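Local coordinates for DsbA-like disulfide oxidoreductase (Wolbachia endosymbiont of Drosophila melanogaster, PDB 6EEZ), which acts as a disulfide isomerase, probably reshuffling mispaired disulfide bonds in other proteins by thiol-disulfide exchange, at residues 83-88 with 97-102; 70-75 with 146-151; 59-64 with 177-182. All coordinates share one frame; numbering follows the deposited sequence.

Contact 1: residues 83-88 with 97-102; sequences KSALAV and FDFHHA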
# COMPACT_ATOMS: atom_id res chain seq x y z
N LYS A 83 -5.47 3.12 -9.48
CA LYS A 83 -6.30 4.32 -9.59
C LYS A 83 -7.69 4.10 -8.99
O LYS A 83 -8.27 4.99 -8.36
CB LYS A 83 -6.45 4.75 -11.06
CG LYS A 83 -5.17 5.22 -11.77
CD LYS A 83 -5.06 6.74 -11.80
CE LYS A 83 -3.84 7.22 -12.58
NZ LYS A 83 -4.15 8.37 -13.47
N SER A 84 -8.23 2.91 -9.23
CA SER A 84 -9.57 2.57 -8.78
C SER A 84 -9.58 2.49 -7.25
O SER A 84 -10.50 2.99 -6.59
CB SER A 84 -10.00 1.24 -9.42
OG SER A 84 -9.95 1.30 -10.85
N ALA A 85 -8.53 1.90 -6.69
CA ALA A 85 -8.38 1.80 -5.24
C ALA A 85 -8.48 3.16 -4.58
O ALA A 85 -9.24 3.35 -3.63
CB ALA A 85 -7.06 1.15 -4.89
N LEU A 86 -7.74 4.13 -5.08
CA LEU A 86 -7.80 5.45 -4.48
C LEU A 86 -9.14 6.13 -4.79
O LEU A 86 -9.59 6.97 -4.02
CB LEU A 86 -6.64 6.31 -4.95
CG LEU A 86 -5.29 5.89 -4.37
CD1 LEU A 86 -4.14 6.70 -4.97
CD2 LEU A 86 -5.31 6.08 -2.86
N ALA A 87 -9.80 5.75 -5.88
CA ALA A 87 -11.09 6.36 -6.21
C ALA A 87 -12.14 5.94 -5.18
O ALA A 87 -13.05 6.71 -4.85
CB ALA A 87 -11.53 5.97 -7.60
N VAL A 88 -11.98 4.73 -4.66
CA VAL A 88 -12.78 4.23 -3.56
C VAL A 88 -12.43 4.95 -2.24
O VAL A 88 -13.31 5.35 -1.48
CB VAL A 88 -12.57 2.70 -3.40
CG1 VAL A 88 -13.11 2.19 -2.06
CG2 VAL A 88 -13.22 1.97 -4.56
N PHE A 97 -9.57 -0.61 2.32
CA PHE A 97 -8.94 -1.90 2.57
C PHE A 97 -9.70 -3.05 1.88
O PHE A 97 -9.10 -4.06 1.49
CB PHE A 97 -8.83 -2.20 4.07
CG PHE A 97 -8.12 -3.50 4.37
CD1 PHE A 97 -6.73 -3.55 4.45
CD2 PHE A 97 -8.85 -4.68 4.54
CE1 PHE A 97 -6.08 -4.74 4.72
CE2 PHE A 97 -8.21 -5.88 4.80
CZ PHE A 97 -6.82 -5.91 4.89
N ASP A 98 -11.02 -2.89 1.74
CA ASP A 98 -11.84 -3.92 1.09
C ASP A 98 -11.54 -4.02 -0.39
O ASP A 98 -11.45 -5.12 -0.94
CB ASP A 98 -13.32 -3.63 1.30
CG ASP A 98 -13.73 -3.77 2.73
OD1 ASP A 98 -13.04 -4.48 3.47
OD2 ASP A 98 -14.75 -3.17 3.11
N PHE A 99 -11.37 -2.88 -1.04
CA PHE A 99 -10.95 -2.89 -2.42
C PHE A 99 -9.55 -3.49 -2.48
O PHE A 99 -9.29 -4.38 -3.27
CB PHE A 99 -10.96 -1.49 -3.04
CG PHE A 99 -10.61 -1.49 -4.49
CD1 PHE A 99 -11.60 -1.70 -5.45
CD2 PHE A 99 -9.29 -1.36 -4.91
CE1 PHE A 99 -11.28 -1.73 -6.79
CE2 PHE A 99 -8.96 -1.40 -6.25
CZ PHE A 99 -9.96 -1.58 -7.19
N HIS A 100 -8.67 -3.00 -1.61
CA HIS A 100 -7.28 -3.45 -1.54
C HIS A 100 -7.17 -4.96 -1.49
O HIS A 100 -6.46 -5.57 -2.29
CB HIS A 100 -6.60 -2.84 -0.30
CG HIS A 100 -5.25 -3.41 0.02
ND1 HIS A 100 -4.07 -2.82 -0.40
CD2 HIS A 100 -4.89 -4.48 0.76
CE1 HIS A 100 -3.05 -3.51 0.06
NE2 HIS A 100 -3.51 -4.52 0.76
N HIS A 101 -7.88 -5.57 -0.55
CA HIS A 101 -7.75 -6.99 -0.28
C HIS A 101 -8.38 -7.81 -1.41
O HIS A 101 -7.86 -8.87 -1.79
CB HIS A 101 -8.38 -7.35 1.07
CG HIS A 101 -7.99 -8.70 1.56
ND1 HIS A 101 -8.81 -9.80 1.46
CD2 HIS A 101 -6.85 -9.14 2.15
CE1 HIS A 101 -8.20 -10.85 1.97
NE2 HIS A 101 -7.00 -10.48 2.40
N ALA A 102 -9.50 -7.33 -1.93
CA ALA A 102 -10.13 -7.98 -3.08
C ALA A 102 -9.22 -7.92 -4.30
O ALA A 102 -9.14 -8.87 -5.06
CB ALA A 102 -11.48 -7.37 -3.40
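The helical part of the DsbA-like fold contains a hairpin of two helices, 76-91 and 96-105, and Phe99 of the second helix packs against Ser84, Ala85 and Val88 of the first. The two short helical segments run nearly antiparallel, their directions 157° apart, with axes that approach to 9.1 Å. With chi1 at -176°, the Phe99 ring swings away from its own backbone N and lies against the backbone of the facing helix. One long side of the ring meets Ala85: Phe99 CD2 is 3.3 Å from Ala85 CA and 3.4 Å from Ala85 CB, while Phe99 CE2 comes within 3.4 Å of Ala85 N. The approach is oblique, and the smallness of the Ala85 side chain lets the ring touch main-chain atoms directly. Ser84 C sits over one face of the ring, displaced toward its rim. In DsbA-like proteins such helices form the insertion in the thioredoxin fold, here between strands 65-70 and 161-164. The far end of the ring reaches Ser84, with Phe99 CZ 3.6 Å from Ser84 CB; the hydroxyl is turned back into its own helix, where OG bonds to Lys80 O. At the CD1 flank, also obliquely, Val88 CG2 approaches Phe99 CD1 at 4.1 Å, a looser apolar touch. Ile118 and Val119 of helix 112-121 also pack on Phe99, placing the ring among three helices, while Ala85 touches Tyr43, just ahead of the Cys45-Cys48 disulfide.

Contact 2: residues 70-75 with 146-151; sequences DAPILG and NSRLLV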
# COMPACT_ATOMS: atom_id res chain seq x y z
N ASP A 70 0.18 2.68 -3.05
CA ASP A 70 -0.12 2.04 -4.31
C ASP A 70 0.95 2.45 -5.30
O ASP A 70 1.02 3.61 -5.70
CB ASP A 70 -1.52 2.46 -4.79
CG ASP A 70 -2.62 1.79 -4.00
OD1 ASP A 70 -2.78 0.56 -4.13
OD2 ASP A 70 -3.30 2.48 -3.21
N ALA A 71 1.80 1.49 -5.67
CA ALA A 71 2.97 1.78 -6.52
C ALA A 71 2.95 0.89 -7.74
O ALA A 71 3.77 -0.02 -7.87
CB ALA A 71 4.25 1.58 -5.74
N PRO A 72 2.00 1.14 -8.64
CA PRO A 72 1.89 0.35 -9.87
C PRO A 72 3.13 0.52 -10.75
O PRO A 72 3.47 1.66 -11.11
CB PRO A 72 0.64 0.92 -10.53
CG PRO A 72 0.55 2.31 -10.01
CD PRO A 72 1.03 2.25 -8.61
N ILE A 73 3.80 -0.59 -11.08
CA ILE A 73 4.92 -0.60 -12.03
C ILE A 73 4.83 -1.76 -13.05
O ILE A 73 5.66 -1.84 -13.98
CB ILE A 73 6.29 -0.69 -11.30
CG1 ILE A 73 6.32 -1.88 -10.33
CG2 ILE A 73 6.54 0.56 -10.51
CD1 ILE A 73 7.68 -2.23 -9.81
N LEU A 74 3.83 -2.63 -12.91
CA LEU A 74 3.76 -3.83 -13.76
C LEU A 74 2.79 -3.68 -14.93
O LEU A 74 2.42 -4.67 -15.57
CB LEU A 74 3.39 -5.05 -12.92
CG LEU A 74 4.44 -5.44 -11.86
CD1 LEU A 74 3.96 -6.63 -11.06
CD2 LEU A 74 5.79 -5.75 -12.49
N GLY A 75 2.41 -2.44 -15.24
CA GLY A 75 1.65 -2.16 -16.45
C GLY A 75 0.29 -1.50 -16.30
O GLY A 75 -0.10 -0.99 -15.24
N ASN A 146 3.79 10.36 -6.87
CA ASN A 146 4.63 10.61 -5.72
C ASN A 146 5.10 9.31 -5.12
O ASN A 146 6.23 9.23 -4.68
CB ASN A 146 3.90 11.48 -4.69
CG ASN A 146 3.89 12.96 -5.08
OD1 ASN A 146 4.68 13.40 -5.93
ND2 ASN A 146 3.02 13.72 -4.45
N SER A 147 4.27 8.27 -5.15
CA SER A 147 4.69 6.96 -4.65
C SER A 147 5.72 6.31 -5.56
O SER A 147 6.66 5.66 -5.08
CB SER A 147 3.51 6.02 -4.49
OG SER A 147 2.66 6.43 -3.44
N ARG A 148 5.56 6.46 -6.87
CA ARG A 148 6.52 5.90 -7.80
C ARG A 148 7.90 6.54 -7.60
O ARG A 148 8.92 5.86 -7.60
CB ARG A 148 6.07 6.10 -9.24
CG ARG A 148 4.94 5.17 -9.65
CD ARG A 148 4.39 5.60 -11.01
NE ARG A 148 3.67 4.50 -11.65
CZ ARG A 148 2.96 4.62 -12.76
NH1 ARG A 148 2.87 5.81 -13.35
NH2 ARG A 148 2.36 3.56 -13.29
N LEU A 149 7.93 7.86 -7.44
CA LEU A 149 9.19 8.56 -7.23
C LEU A 149 9.82 8.13 -5.90
O LEU A 149 11.05 7.98 -5.80
CB LEU A 149 8.98 10.07 -7.27
CG LEU A 149 8.90 10.66 -8.67
CD1 LEU A 149 8.22 12.03 -8.67
CD2 LEU A 149 10.30 10.79 -9.27
N LEU A 150 8.98 7.91 -4.89
CA LEU A 150 9.46 7.46 -3.60
C LEU A 150 10.08 6.08 -3.72
O LEU A 150 11.17 5.84 -3.19
CB LEU A 150 8.33 7.44 -2.55
CG LEU A 150 8.78 7.12 -1.12
CD1 LEU A 150 9.89 8.04 -0.67
CD2 LEU A 150 7.59 7.24 -0.16
N VAL A 151 9.39 5.15 -4.39
CA VAL A 151 9.99 3.85 -4.69
C VAL A 151 11.34 4.04 -5.41
O VAL A 151 12.30 3.35 -5.08
CB VAL A 151 9.07 2.96 -5.55
CG1 VAL A 151 9.85 1.75 -6.07
CG2 VAL A 151 7.80 2.52 -4.76
O HOH W 1 -0.03 5.69 -4.21
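The guanidinium group of Arg148 takes Pro72 O at its edge, practically in its own plane, and grips that single oxygen side-on with two nitrogens. NE gives the shorter and straighter bond, with Arg148 NE 2.9 Å from Pro72 O, and it arrives almost in line with the carbonyl bond, at a C=O...N angle of 166°. The second donor, Arg148 NH2, lies 3.1 Å from Pro72 O and stands above the carbonyl plane, 46° out of it. Bonding through both NE and NH2 would restrict swivelling of the group about the CD-NE bond. The Arg148 chain is extended from CG to NE and crosses Pro72 at about a right angle; Pro72 CG lies 3.9 Å from Arg148 NH2. Segment 70-75 is the link by which the thioredoxin-type sheet, at the end of strand 65-70, passes into the helical insertion; helix 137-154 is the last helix before the chain returns to the sheet at strand 161-164. Nearer the sheet the bridge is made by water: water 1 donates to Asp70 O at 2.8 Å and is hydrogen-bonded to Ser147 OG at 2.9 Å. Ser147 OG also bonds to Arg69 NH1, and Ser147 CB packs 3.7 Å from Asp70 O. One turn on, the contact is apolar, with Val151 CG2 3.8 Å from Ala71 CB; Phe40 of strand 36-41 also packs on Val151. At the other end of the link Asp42 OD2 accepts from the backbone N atoms of Ile73 and Leu74, and the side chain of Leu74 touches Cys45 of the active-site disulfide.

Contact 3: residues 59-64 with 177-182; sequences INDGKI and VLRKKV
Arg179 leaves helix 175-185 at CB and crosses the side chain of Asp61 at about a right angle. With CG anti to the carbonyl carbon (chi1 -83°) and the chain extended as far as NE, the methylenes pass close to one oxygen: Arg179 CG is 3.6 Å and CD 3.7 Å from Asp61 OD2. NE then makes the shortest bond, Arg179 NE to Asp61 OD2 at 2.9 Å, and beyond CZ the terminal nitrogen completes the salt bridge, with Arg179 NH2 3.2 Å from Asp61 OD1. This is a side-on, two-pronged grip, one nitrogen to each oxygen, and both oxygens use their syn lone pairs. The fit is not flat: the carboxylate and guanidinium planes are 33° apart, each oxygen is tilted from the guanidinium plane, and the NH2 bond is distinctly bent (135° at the hydrogen). Asp61 belongs to the turn that closes the beta-alpha-beta crossover from strand 36-41 through helix 52-60 to strand 65-70, a core element of the thioredoxin fold, and helix 175-185 is the C-terminal helix packed next to it. Gly62 leaves the helical conformation with a positive phi, and the chain turns back so that Lys63 and Ile64 face the same helix. There Val182 supplies the apolar half of the contact: its CG1 lies 3.6 Å from Ile64 CG2 and 3.9 Å from Lys63 CB, while Val182 CG2 is 3.8 Å from that same Ile64 methyl. The extended Lys63 chain carries NZ on to a salt bridge with Asp183, and Leu58 touches both Ile64 and Arg179.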
# COMPACT_ATOMS: atom_id res chain seq x y z
N ILE A 59 -1.91 -5.86 10.67
CA ILE A 59 -2.83 -4.77 10.98
C ILE A 59 -3.77 -5.14 12.16
O ILE A 59 -3.95 -4.35 13.08
CB ILE A 59 -3.63 -4.37 9.69
CG1 ILE A 59 -2.69 -3.65 8.70
CG2 ILE A 59 -4.78 -3.46 10.00
CD1 ILE A 59 -3.32 -3.29 7.38
N ASN A 60 -4.31 -6.35 12.16
CA ASN A 60 -5.33 -6.74 13.14
C ASN A 60 -4.71 -6.99 14.52
O ASN A 60 -5.40 -6.86 15.53
CB ASN A 60 -6.10 -7.98 12.67
CG ASN A 60 -7.37 -8.24 13.48
OD1 ASN A 60 -8.08 -7.29 13.87
ND2 ASN A 60 -7.67 -9.52 13.74
N ASP A 61 -3.42 -7.34 14.57
CA ASP A 61 -2.66 -7.34 15.84
C ASP A 61 -2.89 -6.09 16.71
O ASP A 61 -2.76 -6.15 17.93
CB ASP A 61 -1.16 -7.46 15.57
CG ASP A 61 -0.76 -8.82 15.05
OD1 ASP A 61 -1.64 -9.69 14.93
OD2 ASP A 61 0.45 -9.00 14.75
N GLY A 62 -3.19 -4.95 16.08
CA GLY A 62 -3.67 -3.78 16.79
C GLY A 62 -2.61 -2.77 17.21
O GLY A 62 -2.91 -1.74 17.81
N LYS A 63 -1.35 -3.05 16.88
CA LYS A 63 -0.24 -2.30 17.46
C LYS A 63 0.27 -1.15 16.61
O LYS A 63 0.97 -0.27 17.12
CB LYS A 63 0.90 -3.27 17.77
CG LYS A 63 0.52 -4.30 18.82
CD LYS A 63 1.71 -5.07 19.31
CE LYS A 63 1.32 -5.94 20.49
NZ LYS A 63 2.37 -6.96 20.79
N ILE A 64 -0.09 -1.12 15.33
CA ILE A 64 0.55 -0.22 14.39
C ILE A 64 -0.42 0.64 13.62
O ILE A 64 -1.64 0.42 13.64
CB ILE A 64 1.42 -1.01 13.35
CG1 ILE A 64 0.53 -1.79 12.38
CG2 ILE A 64 2.40 -1.92 14.07
CD1 ILE A 64 1.29 -2.60 11.36
N VAL A 177 8.89 -12.17 11.49
CA VAL A 177 9.97 -11.18 11.49
C VAL A 177 9.39 -9.79 11.64
O VAL A 177 9.89 -8.97 12.42
CB VAL A 177 10.78 -11.25 10.20
CG1 VAL A 177 11.81 -10.10 10.11
CG2 VAL A 177 11.45 -12.60 10.12
N LEU A 178 8.33 -9.54 10.90
CA LEU A 178 7.62 -8.29 11.02
C LEU A 178 7.07 -8.10 12.43
O LEU A 178 7.15 -7.01 12.99
CB LEU A 178 6.49 -8.23 9.99
CG LEU A 178 6.90 -8.38 8.52
CD1 LEU A 178 5.66 -8.23 7.66
CD2 LEU A 178 7.99 -7.36 8.05
N ARG A 179 6.54 -9.16 13.03
CA ARG A 179 5.93 -9.05 14.36
C ARG A 179 6.95 -8.75 15.47
O ARG A 179 6.67 -7.98 16.39
CB ARG A 179 5.16 -10.34 14.72
CG ARG A 179 3.74 -10.38 14.15
CD ARG A 179 3.00 -11.66 14.50
NE ARG A 179 1.57 -11.56 14.17
CZ ARG A 179 0.74 -12.60 14.08
NH1 ARG A 179 1.19 -13.82 14.29
NH2 ARG A 179 -0.54 -12.41 13.76
N LYS A 180 8.13 -9.36 15.37
CA LYS A 180 9.21 -9.12 16.32
C LYS A 180 9.71 -7.67 16.22
O LYS A 180 9.98 -7.03 17.24
CB LYS A 180 10.35 -10.12 16.06
CG LYS A 180 11.61 -9.89 16.91
CD LYS A 180 12.63 -11.04 16.79
CE LYS A 180 13.98 -10.56 16.25
NZ LYS A 180 15.10 -11.53 16.49
N LYS A 181 9.84 -7.15 15.00
CA LYS A 181 10.25 -5.76 14.82
C LYS A 181 9.21 -4.82 15.40
O LYS A 181 9.56 -3.86 16.09
CB LYS A 181 10.47 -5.44 13.35
CG LYS A 181 10.88 -3.99 13.09
CD LYS A 181 12.29 -3.67 13.56
CE LYS A 181 12.59 -2.19 13.33
NZ LYS A 181 14.00 -1.74 13.52
N VAL A 182 7.94 -5.08 15.12
CA VAL A 182 6.86 -4.29 15.71
C VAL A 182 6.88 -4.31 17.24
O VAL A 182 6.61 -3.30 17.87
CB VAL A 182 5.49 -4.79 15.25
CG1 VAL A 182 4.36 -4.20 16.13
CG2 VAL A 182 5.28 -4.46 13.80

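In the fold
Contacts 1 and 2 have centres about 16 Å apart and meet where Leu86 CG lies 4.1 Å from Asp70 OD2, so the helical hairpin leans on the end of strand 65-70. Contact 1 also reaches contact 3, about 22 Å away between centres, through Phe97 CE1 and Ile59 CD1, 4.1 Å apart. Contacts 2 and 3 lie on opposite sides of the chain's centre and do not touch, their nearest atoms being about 12 Å apart. Each has a different relation to the Cys45-Cys48 disulfide: the loop of contact 2 comes directly against it, contact 1 approaches it through the loop just before it, and contact 3 involves the far end of helix 52-60, downstream of the CxxC motif.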